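Local coordinates for MlnE (Bacillus amyloliquefaciens subsp. plantarum, PDB 5D2E), which carries the N-terminal B-type ketoreductase domain of a macrolactin polyketide synthase, binds NADP and probably reduces beta-keto groups of the growing chain, at residues N355-S360 and D401-F406. Residues are numbered along the deposited sequence; the frame is centred on the assembly and turned at random.
With NAP (NADP nicotinamide-adenine-dinucleotide phosphate), chain B.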
loop_
_atom_site.group_PDB
_atom_site.type_symbol
_atom_site.label_atom_id
_atom_site.label_comp_id
_atom_site.label_asym_id
_atom_site.label_seq_id
_atom_site.Cartn_x
_atom_site.Cartn_y
_atom_site.Cartn_z
ATOM N N ASN A 355 16.218 -15.388 -11.776
ATOM C CA ASN A 355 14.982 -15.677 -12.498
ATOM C C ASN A 355 13.739 -15.359 -11.736
ATOM O O ASN A 355 12.671 -15.541 -12.281
ATOM C CB ASN A 355 14.900 -17.165 -12.824
ATOM C CG ASN A 355 16.151 -17.668 -13.525
ATOM O OD1 ASN A 355 16.865 -18.519 -12.989
ATOM N ND2 ASN A 355 16.487 -17.059 -14.667
ATOM N N GLY A 356 13.820 -14.963 -10.465
ATOM C CA GLY A 356 12.560 -14.677 -9.748
ATOM C C GLY A 356 12.808 -14.070 -8.381
ATOM O O GLY A 356 13.834 -14.413 -7.777
ATOM N N ILE A 357 11.880 -13.201 -7.915
ATOM C CA ILE A 357 11.950 -12.569 -6.591
ATOM C C ILE A 357 10.583 -12.767 -5.900
ATOM O O ILE A 357 9.525 -12.422 -6.498
ATOM C CB ILE A 357 12.273 -11.094 -6.663
ATOM C CG1 ILE A 357 13.609 -10.909 -7.299
ATOM C CG2 ILE A 357 12.202 -10.405 -5.272
ATOM C CD1 ILE A 357 14.020 -9.476 -7.445
ATOM N N LEU A 358 10.629 -13.237 -4.637
ATOM C CA LEU A 358 9.504 -13.213 -3.713
ATOM C C LEU A 358 9.931 -12.252 -2.630
ATOM O O LEU A 358 10.972 -12.436 -1.981
ATOM C CB LEU A 358 9.223 -14.561 -3.068
ATOM C CG LEU A 358 8.780 -15.726 -3.913
ATOM C CD1 LEU A 358 8.485 -16.922 -3.027
ATOM C CD2 LEU A 358 7.509 -15.414 -4.719
ATOM N N HIS A 359 9.176 -11.167 -2.497
ATOM C CA HIS A 359 9.566 -10.086 -1.552
ATOM C C HIS A 359 8.728 -10.184 -0.322
ATOM O O HIS A 359 7.599 -9.716 -0.299
ATOM C CB HIS A 359 9.447 -8.740 -2.261
ATOM C CG HIS A 359 9.795 -7.544 -1.431
ATOM N ND1 HIS A 359 10.825 -7.512 -0.524
ATOM C CD2 HIS A 359 9.209 -6.320 -1.376
ATOM C CE1 HIS A 359 10.897 -6.303 0.012
ATOM N NE2 HIS A 359 9.918 -5.570 -0.497
ATOM N N SER A 360 9.298 -10.828 0.729
ATOM C CA SER A 360 8.545 -11.150 1.953
ATOM C C SER A 360 9.073 -10.344 3.132
ATOM O O SER A 360 8.509 -10.426 4.228
ATOM C CB SER A 360 8.676 -12.659 2.296
ATOM O OG SER A 360 7.717 -13.038 3.220
ATOM N N ASP A 401 11.289 -14.190 -14.340
ATOM C CA ASP A 401 10.015 -14.800 -14.641
ATOM C C ASP A 401 8.915 -14.255 -13.749
ATOM O O ASP A 401 7.735 -14.321 -14.114
ATOM C CB ASP A 401 10.107 -16.315 -14.469
ATOM C CG ASP A 401 10.999 -16.957 -15.565
ATOM O OD1 ASP A 401 10.796 -16.583 -16.722
ATOM O OD2 ASP A 401 11.928 -17.755 -15.306
ATOM N N PHE A 402 9.283 -13.821 -12.535
ATOM C CA PHE A 402 8.285 -13.291 -11.588
ATOM C C PHE A 402 8.918 -12.364 -10.566
ATOM O O PHE A 402 10.169 -12.409 -10.293
ATOM C CB PHE A 402 7.420 -14.384 -10.912
ATOM C CG PHE A 402 8.214 -15.358 -10.097
ATOM C CD1 PHE A 402 8.659 -15.002 -8.831
ATOM C CD2 PHE A 402 8.614 -16.577 -10.641
ATOM C CE1 PHE A 402 9.397 -15.850 -8.062
ATOM C CE2 PHE A 402 9.384 -17.452 -9.871
ATOM C CZ PHE A 402 9.791 -17.078 -8.592
ATOM N N PHE A 403 8.098 -11.402 -10.152
ATOM C CA PHE A 403 8.448 -10.420 -9.090
ATOM C C PHE A 403 7.167 -10.341 -8.291
ATOM O O PHE A 403 6.174 -9.771 -8.768
ATOM C CB PHE A 403 8.827 -9.066 -9.734
ATOM C CG PHE A 403 9.334 -8.010 -8.759
ATOM C CD1 PHE A 403 8.457 -7.297 -7.981
ATOM C CD2 PHE A 403 10.675 -7.688 -8.681
ATOM C CE1 PHE A 403 8.914 -6.311 -7.123
ATOM C CE2 PHE A 403 11.142 -6.682 -7.844
ATOM C CZ PHE A 403 10.260 -5.979 -7.073
ATOM N N VAL A 404 7.158 -10.968 -7.114
ATOM C CA VAL A 404 5.956 -11.128 -6.320
ATOM C C VAL A 404 6.138 -10.457 -4.972
ATOM O O VAL A 404 7.104 -10.720 -4.284
ATOM C CB VAL A 404 5.534 -12.597 -6.099
ATOM C CG1 VAL A 404 4.249 -12.671 -5.278
ATOM C CG2 VAL A 404 5.348 -13.333 -7.446
ATOM N N MET A 405 5.248 -9.526 -4.670
ATOM C CA MET A 405 5.246 -8.800 -3.425
ATOM C C MET A 405 4.213 -9.413 -2.442
ATOM O O MET A 405 3.023 -9.593 -2.746
ATOM C CB MET A 405 4.969 -7.342 -3.727
ATOM C CG MET A 405 6.123 -6.694 -4.506
ATOM S SD MET A 405 5.588 -5.151 -5.278
ATOM C CE MET A 405 4.767 -5.921 -6.649
ATOM N N PHE A 406 4.680 -9.705 -1.220
ATOM C CA PHE A 406 3.791 -10.229 -0.124
ATOM C C PHE A 406 3.210 -9.049 0.623
ATOM O O PHE A 406 3.827 -8.476 1.550
ATOM C CB PHE A 406 4.588 -11.169 0.802
ATOM C CG PHE A 406 4.817 -12.577 0.229
ATOM C CD1 PHE A 406 4.491 -12.921 -1.094
ATOM C CD2 PHE A 406 5.345 -13.569 1.010
ATOM C CE1 PHE A 406 4.646 -14.195 -1.600
ATOM C CE2 PHE A 406 5.515 -14.864 0.493
ATOM C CZ PHE A 406 5.159 -15.182 -0.794
HETATM P PA NAP B . 8.476 -12.504 9.654
HETATM O O1A NAP B . 8.652 -13.985 10.082
HETATM O O2A NAP B . 8.885 -11.338 10.536
HETATM O O5B NAP B . 9.396 -12.410 8.337
HETATM C C5B NAP B . 9.679 -11.133 7.780
HETATM C C4B NAP B . 11.173 -11.157 7.570
HETATM O O4B NAP B . 11.553 -9.888 6.996
HETATM C C3B NAP B . 12.014 -11.299 8.868
HETATM O O3B NAP B . 12.692 -12.560 8.892
HETATM C C2B NAP B . 13.047 -10.164 8.778
HETATM O O2B NAP B . 14.327 -10.611 9.127
HETATM C C1B NAP B . 12.918 -9.709 7.304
HETATM N N9A NAP B . 13.216 -8.301 7.080
HETATM C C8A NAP B . 12.638 -7.197 7.693
HETATM N N7A NAP B . 13.224 -6.027 7.260
HETATM C C5A NAP B . 14.119 -6.376 6.314
HETATM C C6A NAP B . 15.061 -5.673 5.473
HETATM N N6A NAP B . 15.079 -4.302 5.547
HETATM N N1A NAP B . 15.924 -6.428 4.656
HETATM C C2A NAP B . 15.843 -7.771 4.632
HETATM N N3A NAP B . 14.980 -8.494 5.398
HETATM C C4A NAP B . 14.135 -7.876 6.229
HETATM O O3 NAP B . 6.946 -12.228 9.162
HETATM P PN NAP B . 6.010 -13.225 8.287
HETATM O O1N NAP B . 4.786 -13.617 9.096
HETATM O O2N NAP B . 6.957 -14.161 7.584
HETATM O O5D NAP B . 5.410 -12.315 7.093
HETATM C C5D NAP B . 6.272 -12.155 5.929
HETATM C C4D NAP B . 5.694 -11.154 4.919
HETATM O O4D NAP B . 4.341 -11.440 4.594
HETATM C C3D NAP B . 5.703 -9.750 5.537
HETATM O O3D NAP B . 6.160 -8.827 4.564
HETATM C C2D NAP B . 4.266 -9.497 5.957
HETATM O O2D NAP B . 3.937 -8.080 5.986
HETATM C C1D NAP B . 3.438 -10.354 4.956
HETATM N N1N NAP B . 2.161 -10.777 5.586
HETATM C C2N NAP B . 2.130 -11.763 6.555
HETATM C C3N NAP B . 0.955 -12.199 7.195
HETATM C C7N NAP B . 0.954 -13.322 8.269
HETATM O O7N NAP B . -0.089 -13.629 8.853
HETATM N N7N NAP B . 2.050 -14.023 8.594
HETATM C C4N NAP B . -0.239 -11.557 6.836
HETATM C C5N NAP B . -0.202 -10.528 5.886
HETATM C C6N NAP B . 1.002 -10.164 5.252
HETATM P P2B NAP B . 15.524 -9.636 9.691
HETATM O O1X NAP B . 15.043 -8.943 10.957
HETATM O O2X NAP B . 16.743 -10.591 9.900
HETATM O O3X NAP B . 15.768 -8.631 8.599
HETATM O O HOH W 1 14.009 -16.447 -16.545
#
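Phe402 lays its ring across the backbone of Gly356 on the neighbouring parallel strand. Its CG takes the crowded position between the backbone N and the carbonyl carbon (chi1 61°), which turns the ring back over that strand. From CB the ring runs alongside the backbone of Ile357: CD1 lies 3.6 Å from Ile357 O, and CE1 is as near to Ile357 N. At the tip, CZ lies 3.8 Å from Gly356 CA, which makes a CH-pi contact with one ring face. Phe402 CE1 also meets Leu358 CD2 at 3.9 Å. The same methyl packs on Val404 CB beside it.

The strands run almost exactly parallel, 1° apart. Backbone hydrogen bonds alternate between the segments: Asp401 N to Asn355 O, Ile357 N to Phe402 O, Val404 N to Ile357 O (2.8 Å), His359 N to Val404 O, and Phe406 N to His359 O. The sheet face carrying Ile357 and Phe403 has Ile357 CD1 against the ring of Phe403. At the start, one water donates to Asp401 OD2 and weakly accepts from Asn355 ND2, while Asn355 OD1 is hydrogen-bonded to Val275 N. At the other end, Ser360 O accepts a hydrogen bond from NAP O3D (2.9 Å), and Phe406 CB packs near NAP O4D. The C-terminal part of both segments thus reaches the cofactor, as in Rossmann-type folds.

Strand 356-359 lies between strands 275-279 and 402-408. Helices 284-296 and 477-488 cover the face of Leu358, and helices 386-394 and 419-437 that of His359 and Met405.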